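DisA protein (Sorangium cellulosum, PDB 6CCA) probably transfers methyl groups from S-adenosylmethionine to the alpha carbon of polyketide intermediates, building the gem-dimethyl group on the disorazol assembly line. Local coordinates at residues 225-236 with 251-259; 240-250 with 272-280. One frame throughout, in Å; residues are numbered along the deposited sequence.

Interaction 1: residues 225-236 with 251-259; sequences KITILEVGAGTG and RHLEYFYTD
Strands 226-231 and 253-257 run parallel, their axes 4.7 Å apart and 14° from aligned, joined by regular backbone hydrogen bonds running from the I226 N–H252 O pair to the E230 N–F256 O pair. T227 and E254 lie on one face of the sheet with L229 and F256. The hydroxyl OG1 of T227 donates to E254 OE1 at 2.9 Å, meeting it from above the carboxylate plane. E254 also forms a salt bridge with R299. L229 CD1 also presses on T258 CG2 at 3.4 Å, a tight carbon contact.

The other face carries I228, E230, Y255 and Y257. The Y255 side chain starts anti to its backbone N (chi1 -172°), which swings the ring toward the neighbouring strand, its hydroxyl reaching E230. This OH donates to E230 OE1 at 2.6 Å, with the ring and carboxylate planes almost perpendicular. T239 is a second partner of this oxygen. I228 CD1 meets L253 CD1 at 3.7 Å.

The two strands belong to a beta-alpha-beta unit of a class I, Rossmann-like methyltransferase fold. The sequence EVGAGTG, running from the end part of the first strand into the loop that follows, is the glycine-rich motif I, which in relatives lines the S-adenosylmethionine pocket. D259 lies against this loop. Its OD1 accepts from G234 N at 2.9 Å, while OD2 is bound by S261 N.

T258 OG1 donates to E230 O at 2.7 Å, and A233 N donates to T258 O. A233 to G236 form a type II' turn. The methyl CB of A233 sits over one face of the Y257 ring, 3.7 Å from its centroid. The Y257 hydroxyl donates to G234 O from above the carbonyl plane.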
loop_
_atom_site.group_PDB
_atom_site.type_symbol
_atom_site.label_atom_id
_atom_site.label_comp_id
_atom_site.label_asym_id
_atom_site.label_seq_id
_atom_site.Cartn_x
_atom_site.Cartn_y
_atom_site.Cartn_z
ATOM N N LYS A 225 9.953 -12.690 26.015
ATOM C CA LYS A 225 9.724 -11.529 25.138
ATOM C C LYS A 225 8.521 -11.650 24.229
ATOM O O LYS A 225 8.077 -12.750 23.921
ATOM C CB LYS A 225 10.964 -11.264 24.313
ATOM C CG LYS A 225 12.127 -10.868 25.247
ATOM C CD LYS A 225 13.268 -10.303 24.506
ATOM C CE LYS A 225 14.330 -9.892 25.536
ATOM N NZ LYS A 225 15.627 -10.175 24.890
ATOM N N ILE A 226 8.054 -10.485 23.782
ATOM C CA ILE A 226 7.079 -10.362 22.726
ATOM C C ILE A 226 7.888 -10.109 21.443
ATOM O O ILE A 226 8.848 -9.308 21.501
ATOM C CB ILE A 226 6.161 -9.151 22.938
ATOM C CG1 ILE A 226 5.263 -9.294 24.189
ATOM C CG2 ILE A 226 5.279 -8.970 21.717
ATOM C CD1 ILE A 226 4.312 -10.440 24.090
ATOM N N THR A 227 7.541 -10.839 20.373
ATOM C CA THR A 227 8.301 -10.819 19.124
ATOM C C THR A 227 7.430 -10.329 17.994
ATOM O O THR A 227 6.395 -10.929 17.706
ATOM C CB THR A 227 8.832 -12.223 18.787
ATOM O OG1 THR A 227 9.522 -12.726 19.918
ATOM C CG2 THR A 227 9.835 -12.178 17.658
ATOM N N ILE A 228 7.863 -9.245 17.341
ATOM C CA ILE A 228 7.068 -8.654 16.264
ATOM C C ILE A 228 7.869 -8.772 14.993
ATOM O O ILE A 228 9.078 -8.563 15.021
ATOM C CB ILE A 228 6.816 -7.198 16.600
ATOM C CG1 ILE A 228 6.091 -7.097 17.938
ATOM C CG2 ILE A 228 6.160 -6.466 15.430
ATOM C CD1 ILE A 228 5.882 -5.665 18.426
ATOM N N LEU A 229 7.232 -9.183 13.923
ATOM C CA LEU A 229 7.858 -9.234 12.603
ATOM C C LEU A 229 7.283 -8.140 11.739
ATOM O O LEU A 229 6.087 -8.082 11.588
ATOM C CB LEU A 229 7.591 -10.585 11.985
ATOM C CG LEU A 229 7.837 -10.751 10.478
ATOM C CD1 LEU A 229 9.335 -10.700 10.299
ATOM C CD2 LEU A 229 7.293 -12.069 9.986
ATOM N N GLU A 230 8.126 -7.317 11.126
ATOM C CA GLU A 230 7.700 -6.474 10.060
ATOM C C GLU A 230 8.154 -7.049 8.733
ATOM O O GLU A 230 9.336 -7.291 8.515
ATOM C CB GLU A 230 8.214 -5.049 10.179
ATOM C CG GLU A 230 7.701 -4.168 9.065
ATOM C CD GLU A 230 8.010 -2.669 9.228
ATOM O OE1 GLU A 230 8.851 -2.300 10.097
ATOM O OE2 GLU A 230 7.423 -1.911 8.390
ATOM N N VAL A 231 7.198 -7.253 7.841
ATOM C CA VAL A 231 7.521 -7.680 6.488
ATOM C C VAL A 231 7.619 -6.518 5.557
ATOM O O VAL A 231 6.917 -5.510 5.716
ATOM C CB VAL A 231 6.506 -8.715 5.967
ATOM C CG1 VAL A 231 6.628 -9.996 6.810
ATOM C CG2 VAL A 231 5.124 -8.227 6.053
ATOM N N GLY A 232 8.451 -6.641 4.519
ATOM C CA GLY A 232 8.546 -5.509 3.611
ATOM C C GLY A 232 8.891 -4.179 4.223
ATOM O O GLY A 232 8.421 -3.153 3.755
ATOM N N ALA A 233 9.787 -4.151 5.201
ATOM C CA ALA A 233 10.201 -2.898 5.842
ATOM C C ALA A 233 10.914 -1.906 4.897
ATOM O O ALA A 233 11.012 -0.703 5.231
ATOM C CB ALA A 233 11.051 -3.166 7.063
ATOM N N GLY A 234 11.454 -2.415 3.787
ATOM C CA GLY A 234 11.968 -1.535 2.713
ATOM C C GLY A 234 13.124 -0.818 3.280
ATOM O O GLY A 234 13.918 -1.427 3.985
ATOM N N THR A 235 13.204 0.485 3.026
ATOM C CA THR A 235 14.258 1.329 3.597
ATOM C C THR A 235 13.882 1.908 4.968
ATOM O O THR A 235 14.619 2.730 5.514
ATOM C CB THR A 235 14.586 2.483 2.623
ATOM O OG1 THR A 235 13.451 3.354 2.551
ATOM C CG2 THR A 235 14.902 1.914 1.224
ATOM N N GLY A 236 12.751 1.463 5.547
ATOM C CA GLY A 236 12.488 1.733 6.933
ATOM C C GLY A 236 11.912 3.117 7.225
ATOM O O GLY A 236 11.976 3.591 8.373
ATOM N N ARG A 251 13.029 -4.012 26.843
ATOM C CA ARG A 251 13.480 -5.179 27.628
ATOM C C ARG A 251 12.637 -6.433 27.448
ATOM O O ARG A 251 13.135 -7.562 27.642
ATOM C CB ARG A 251 13.682 -4.798 29.103
ATOM C CG ARG A 251 12.561 -5.104 30.083
ATOM C CD ARG A 251 12.882 -4.435 31.428
ATOM N NE ARG A 251 11.668 -4.155 32.197
ATOM C CZ ARG A 251 10.762 -3.216 31.897
ATOM N NH1 ARG A 251 10.901 -2.437 30.830
ATOM N NH2 ARG A 251 9.691 -3.061 32.671
ATOM N N HIS A 252 11.384 -6.281 27.039
ATOM C CA HIS A 252 10.615 -7.488 26.682
ATOM C C HIS A 252 10.196 -7.578 25.214
ATOM O O HIS A 252 9.221 -8.209 24.889
ATOM C CB HIS A 252 9.430 -7.686 27.602
ATOM C CG HIS A 252 9.047 -6.461 28.336
ATOM N ND1 HIS A 252 8.444 -5.392 27.717
ATOM C CD2 HIS A 252 9.177 -6.128 29.643
ATOM C CE1 HIS A 252 8.239 -4.436 28.607
ATOM N NE2 HIS A 252 8.667 -4.862 29.783
ATOM N N LEU A 253 10.980 -7.002 24.341
ATOM C CA LEU A 253 10.645 -6.980 22.938
ATOM C C LEU A 253 11.786 -7.484 22.063
ATOM O O LEU A 253 12.967 -7.166 22.302
ATOM C CB LEU A 253 10.231 -5.539 22.610
ATOM C CG LEU A 253 9.973 -5.190 21.163
ATOM C CD1 LEU A 253 8.711 -5.896 20.729
ATOM C CD2 LEU A 253 9.821 -3.693 21.075
ATOM N N GLU A 254 11.442 -8.289 21.056
ATOM C CA GLU A 254 12.296 -8.475 19.889
ATOM C C GLU A 254 11.531 -8.053 18.611
ATOM O O GLU A 254 10.408 -8.513 18.382
ATOM C CB GLU A 254 12.696 -9.901 19.707
ATOM C CG GLU A 254 13.225 -10.637 20.885
ATOM C CD GLU A 254 13.320 -12.094 20.519
ATOM O OE1 GLU A 254 12.321 -12.888 20.729
ATOM O OE2 GLU A 254 14.327 -12.343 19.847
ATOM N N TYR A 255 12.151 -7.242 17.761
ATOM C CA TYR A 255 11.535 -6.796 16.554
ATOM C C TYR A 255 12.387 -7.245 15.342
ATOM O O TYR A 255 13.590 -7.024 15.296
ATOM C CB TYR A 255 11.412 -5.300 16.617
ATOM C CG TYR A 255 10.616 -4.626 15.534
ATOM C CD1 TYR A 255 11.126 -4.409 14.254
ATOM C CD2 TYR A 255 9.342 -4.124 15.819
ATOM C CE1 TYR A 255 10.377 -3.754 13.266
ATOM C CE2 TYR A 255 8.569 -3.493 14.861
ATOM C CZ TYR A 255 9.082 -3.283 13.583
ATOM O OH TYR A 255 8.271 -2.630 12.653
ATOM N N PHE A 256 11.770 -7.963 14.421
ATOM C CA PHE A 256 12.425 -8.395 13.216
ATOM C C PHE A 256 12.090 -7.445 12.058
ATOM O O PHE A 256 10.949 -7.365 11.554
ATOM C CB PHE A 256 12.026 -9.814 12.879
ATOM C CG PHE A 256 12.761 -10.861 13.676
ATOM C CD1 PHE A 256 12.496 -11.032 15.037
ATOM C CD2 PHE A 256 13.734 -11.644 13.074
ATOM C CE1 PHE A 256 13.204 -11.977 15.794
ATOM C CE2 PHE A 256 14.427 -12.627 13.820
ATOM C CZ PHE A 256 14.198 -12.742 15.174
ATOM N N TYR A 257 13.120 -6.705 11.643
ATOM C CA TYR A 257 13.108 -5.850 10.465
ATOM C C TYR A 257 13.488 -6.696 9.230
ATOM O O TYR A 257 14.630 -7.164 9.135
ATOM C CB TYR A 257 14.104 -4.700 10.710
ATOM C CG TYR A 257 14.221 -3.644 9.627
ATOM C CD1 TYR A 257 14.628 -3.929 8.357
ATOM C CD2 TYR A 257 13.947 -2.330 9.908
ATOM C CE1 TYR A 257 14.758 -2.923 7.386
ATOM C CE2 TYR A 257 14.123 -1.347 8.963
ATOM C CZ TYR A 257 14.533 -1.663 7.715
ATOM O OH TYR A 257 14.632 -0.622 6.797
ATOM N N THR A 258 12.534 -6.956 8.348
ATOM C CA THR A 258 12.744 -7.870 7.242
ATOM C C THR A 258 12.264 -7.275 5.974
ATOM O O THR A 258 11.432 -6.342 5.988
ATOM C CB THR A 258 12.066 -9.268 7.424
ATOM O OG1 THR A 258 10.701 -9.191 7.099
ATOM C CG2 THR A 258 12.264 -9.802 8.789
ATOM N N ASP A 259 12.886 -7.731 4.853
ATOM C CA ASP A 259 12.497 -7.331 3.518
ATOM C C ASP A 259 12.985 -8.401 2.574
ATOM O O ASP A 259 13.909 -9.148 2.896
ATOM C CB ASP A 259 13.178 -6.008 3.126
ATOM C CG ASP A 259 12.542 -5.387 1.901
ATOM O OD1 ASP A 259 11.512 -4.708 2.084
ATOM O OD2 ASP A 259 13.074 -5.581 0.767
HETATM O O HOH W 1 15.337 -7.964 22.828
HETATM O O HOH W 2 9.866 -9.182 4.457
#

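Interaction 2: residues 240-250 with 272-280; sequences ASVLEALSSHA and YGPRYPFVT
L243 lays its CB over one face of the Y276 ring, 3.8 Å from the centroid and only 5° off the ring normal. The opposite face is covered near its rim by CG of R275, so the ring is clamped between the helix and its own neighbour in sequence. The two methyls of L243 part beyond this point. CD1 leans on Y276 CD2 and on Y272 CB. CD2 reaches V279 CG2 at 3.7 Å, with the F278 ring a little farther off.

E244 supplies the polar part of the contact. Its chain bends at chi2 (61°) and brings OE1 to the edge of the Y276 ring. E244 OE1 accepts from the Y276 hydroxyl at 2.6 Å through its anti lone pair. R275 NH2 makes a salt bridge to the same oxygen at 2.8 Å, coming from above the carboxylate plane. The carboxylate and guanidinium planes are nearly parallel, 14° apart, and R275 NE donates to Y276 OH. A water joins this hydroxyl to A240 O, at the helix backbone.

Helix 239-246 follows the first strand of the Rossmann-like domain and packs here on the connection from helix 262-272 to strand 279-281. That connection includes a type I turn from Y276 to V279. F278 belongs to this turn, and its ring lies against L243, S247 and A250, with L243 O at the ring edge.

A250 CB approaches F278 CD1 at 3.7 Å, and S247 CA lies near CE1. S247 OG turns back to E244 O, which also accepts from S247 N; both donors come from the same face of the carbonyl plane. Nearer the start of the helix, A240 CB touches Y272 CE1 at 3.6 Å.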
loop_
_atom_site.group_PDB
_atom_site.type_symbol
_atom_site.label_atom_id
_atom_site.label_comp_id
_atom_site.label_asym_id
_atom_site.label_seq_id
_atom_site.Cartn_x
_atom_site.Cartn_y
_atom_site.Cartn_z
ATOM N N ALA A 240 10.996 3.745 11.314
ATOM C CA ALA A 240 11.679 4.642 12.275
ATOM C C ALA A 240 10.806 5.071 13.506
ATOM O O ALA A 240 11.189 4.929 14.686
ATOM C CB ALA A 240 12.231 5.875 11.527
ATOM N N SER A 241 9.599 5.551 13.208
ATOM C CA SER A 241 8.706 5.988 14.213
ATOM C C SER A 241 8.106 4.819 14.989
ATOM O O SER A 241 7.789 4.974 16.157
ATOM C CB SER A 241 7.688 6.963 13.611
ATOM O OG SER A 241 6.775 6.220 12.829
ATOM N N VAL A 242 7.942 3.654 14.367
ATOM C CA VAL A 242 7.554 2.496 15.104
ATOM C C VAL A 242 8.581 2.125 16.196
ATOM O O VAL A 242 8.249 1.906 17.387
ATOM C CB VAL A 242 7.304 1.301 14.173
ATOM C CG1 VAL A 242 7.076 0.033 14.978
ATOM C CG2 VAL A 242 6.099 1.564 13.232
ATOM N N LEU A 243 9.834 2.046 15.781
ATOM C CA LEU A 243 10.878 1.642 16.702
ATOM C C LEU A 243 10.988 2.686 17.845
ATOM O O LEU A 243 11.207 2.351 18.989
ATOM C CB LEU A 243 12.183 1.516 15.934
ATOM C CG LEU A 243 12.240 0.420 14.884
ATOM C CD1 LEU A 243 13.635 0.412 14.241
ATOM C CD2 LEU A 243 11.922 -0.953 15.404
ATOM N N GLU A 244 10.891 3.964 17.530
ATOM C CA GLU A 244 10.966 4.957 18.591
ATOM C C GLU A 244 9.807 4.775 19.583
ATOM O O GLU A 244 10.007 4.819 20.813
ATOM C CB GLU A 244 10.988 6.370 18.028
ATOM C CG GLU A 244 11.189 7.440 19.106
ATOM C CD GLU A 244 12.531 7.299 19.880
ATOM O OE1 GLU A 244 13.524 6.637 19.433
ATOM O OE2 GLU A 244 12.612 7.817 21.000
ATOM N N ALA A 245 8.598 4.548 19.069
ATOM C CA ALA A 245 7.427 4.367 19.986
ATOM C C ALA A 245 7.573 3.115 20.816
ATOM O O ALA A 245 7.109 3.019 21.966
ATOM C CB ALA A 245 6.114 4.310 19.204
ATOM N N LEU A 246 8.209 2.098 20.258
ATOM C CA LEU A 246 8.314 0.841 20.973
ATOM C C LEU A 246 9.483 0.778 21.942
ATOM O O LEU A 246 9.570 -0.181 22.691
ATOM C CB LEU A 246 8.376 -0.315 19.996
ATOM C CG LEU A 246 7.049 -0.952 19.576
ATOM C CD1 LEU A 246 5.979 0.028 19.210
ATOM C CD2 LEU A 246 7.325 -1.881 18.403
ATOM N N SER A 247 10.403 1.736 21.860
ATOM C CA SER A 247 11.751 1.520 22.407
ATOM C C SER A 247 11.707 1.430 23.938
ATOM O O SER A 247 12.556 0.786 24.505
ATOM C CB SER A 247 12.748 2.595 21.965
ATOM O OG SER A 247 12.261 3.860 22.339
ATOM N N SER A 248 10.707 2.046 24.571
ATOM C CA SER A 248 10.499 1.902 26.021
ATOM C C SER A 248 10.131 0.497 26.458
ATOM O O SER A 248 10.236 0.226 27.656
ATOM C CB SER A 248 9.412 2.857 26.529
ATOM O OG SER A 248 8.118 2.424 26.109
ATOM N N HIS A 249 9.686 -0.386 25.546
ATOM C CA HIS A 249 9.474 -1.786 25.858
ATOM C C HIS A 249 10.630 -2.657 25.543
ATOM O O HIS A 249 10.493 -3.889 25.535
ATOM C CB HIS A 249 8.294 -2.379 25.062
ATOM C CG HIS A 249 6.972 -1.898 25.535
ATOM N ND1 HIS A 249 6.447 -0.690 25.141
ATOM C CD2 HIS A 249 6.097 -2.424 26.420
ATOM C CE1 HIS A 249 5.280 -0.511 25.731
ATOM N NE2 HIS A 249 5.038 -1.556 26.499
ATOM N N ALA A 250 11.756 -2.036 25.233
ATOM C CA ALA A 250 12.888 -2.773 24.724
ATOM C C ALA A 250 13.185 -4.028 25.527
ATOM O O ALA A 250 13.515 -5.042 24.941
ATOM C CB ALA A 250 14.101 -1.893 24.616
ATOM N N TYR A 272 19.372 1.846 11.834
ATOM C CA TYR A 272 18.610 1.672 13.062
ATOM C C TYR A 272 19.218 0.750 14.087
ATOM O O TYR A 272 18.832 0.812 15.220
ATOM C CB TYR A 272 17.211 1.130 12.694
ATOM C CG TYR A 272 16.502 2.124 11.764
ATOM C CD1 TYR A 272 16.127 3.389 12.232
ATOM C CD2 TYR A 272 16.166 1.788 10.448
ATOM C CE1 TYR A 272 15.497 4.301 11.388
ATOM C CE2 TYR A 272 15.568 2.722 9.581
ATOM C CZ TYR A 272 15.231 3.971 10.072
ATOM O OH TYR A 272 14.617 4.892 9.236
ATOM N N GLY A 273 20.080 -0.183 13.655
ATOM C CA GLY A 273 20.641 -1.168 14.579
ATOM C C GLY A 273 21.316 -0.582 15.799
ATOM O O GLY A 273 20.980 -0.949 16.929
ATOM N N PRO A 274 22.264 0.379 15.587
ATOM C CA PRO A 274 22.888 0.989 16.783
ATOM C C PRO A 274 21.929 1.554 17.840
ATOM O O PRO A 274 22.106 1.336 19.085
ATOM C CB PRO A 274 23.803 2.076 16.167
ATOM C CG PRO A 274 24.136 1.560 14.825
ATOM C CD PRO A 274 22.771 0.990 14.355
ATOM N N ARG A 275 20.905 2.269 17.387
ATOM C CA ARG A 275 20.015 2.937 18.347
ATOM C C ARG A 275 18.999 2.028 18.955
ATOM O O ARG A 275 18.492 2.311 20.057
ATOM C CB ARG A 275 19.351 4.122 17.585
ATOM C CG ARG A 275 18.350 4.964 18.393
ATOM C CD ARG A 275 17.977 6.245 17.610
ATOM N NE ARG A 275 16.835 6.927 18.203
ATOM C CZ ARG A 275 16.883 7.706 19.281
ATOM N NH1 ARG A 275 18.038 7.939 19.913
ATOM N NH2 ARG A 275 15.769 8.264 19.737
ATOM N N TYR A 276 18.670 0.920 18.272
ATOM C CA TYR A 276 17.615 -0.048 18.699
ATOM C C TYR A 276 18.147 -1.470 18.714
ATOM O O TYR A 276 17.972 -2.250 17.774
ATOM C CB TYR A 276 16.405 0.059 17.714
ATOM C CG TYR A 276 15.876 1.457 17.633
ATOM C CD1 TYR A 276 15.212 2.035 18.713
ATOM C CD2 TYR A 276 16.032 2.203 16.484
ATOM C CE1 TYR A 276 14.737 3.347 18.621
ATOM C CE2 TYR A 276 15.567 3.508 16.415
ATOM C CZ TYR A 276 14.887 4.045 17.489
ATOM O OH TYR A 276 14.384 5.337 17.383
ATOM N N PRO A 277 18.865 -1.832 19.810
ATOM C CA PRO A 277 19.524 -3.120 19.864
ATOM C C PRO A 277 18.578 -4.258 19.956
ATOM O O PRO A 277 18.961 -5.375 19.681
ATOM C CB PRO A 277 20.364 -3.054 21.171
ATOM C CG PRO A 277 20.332 -1.616 21.627
ATOM C CD PRO A 277 19.049 -1.041 21.053
ATOM N N PHE A 278 17.312 -3.996 20.266
ATOM C CA PHE A 278 16.304 -5.065 20.246
ATOM C C PHE A 278 15.864 -5.580 18.806
ATOM O O PHE A 278 15.033 -6.497 18.692
ATOM C CB PHE A 278 15.090 -4.646 21.083
ATOM C CG PHE A 278 14.365 -3.428 20.576
ATOM C CD1 PHE A 278 14.717 -2.163 21.006
ATOM C CD2 PHE A 278 13.319 -3.529 19.689
ATOM C CE1 PHE A 278 14.049 -1.018 20.585
ATOM C CE2 PHE A 278 12.641 -2.378 19.239
ATOM C CZ PHE A 278 12.991 -1.118 19.690
ATOM N N VAL A 279 16.320 -4.919 17.751
ATOM C CA VAL A 279 15.938 -5.276 16.381
ATOM C C VAL A 279 16.921 -6.246 15.781
ATOM O O VAL A 279 18.146 -6.036 15.953
ATOM C CB VAL A 279 15.897 -4.034 15.507
ATOM C CG1 VAL A 279 15.534 -4.404 14.054
ATOM C CG2 VAL A 279 14.973 -2.985 16.150
ATOM N N THR A 280 16.398 -7.317 15.151
ATOM C CA THR A 280 17.120 -8.258 14.321
ATOM C C THR A 280 16.786 -7.949 12.869
ATOM O O THR A 280 15.638 -7.755 12.528
ATOM C CB THR A 280 16.744 -9.686 14.729
ATOM O OG1 THR A 280 17.161 -9.854 16.065
ATOM C CG2 THR A 280 17.402 -10.804 13.878
HETATM O O HOH W 3 13.691 6.238 15.115
#

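How the interactions relate
Following the chain, strand 226-231 and its glycine-rich loop lead into helix 239-246, then strand 253-257. Interaction 1 closes this first loop by pairing the two strands side by side. Helix 262-272 and strand 279-281 come next, and interaction 2 brings residues 272-280 back to helix 239-246. The four segments alternate along the chain, so the two loops cross. The centres of the two contacts are about 9 Å apart. The contacts meet at strand 253-257, where Y255 O lies 2.8 Å from T280 N and Y257 N 2.9 Å from T280 O, probable hydrogen bonds. Together they tie three neighbouring parallel strands to the helix packed on one face.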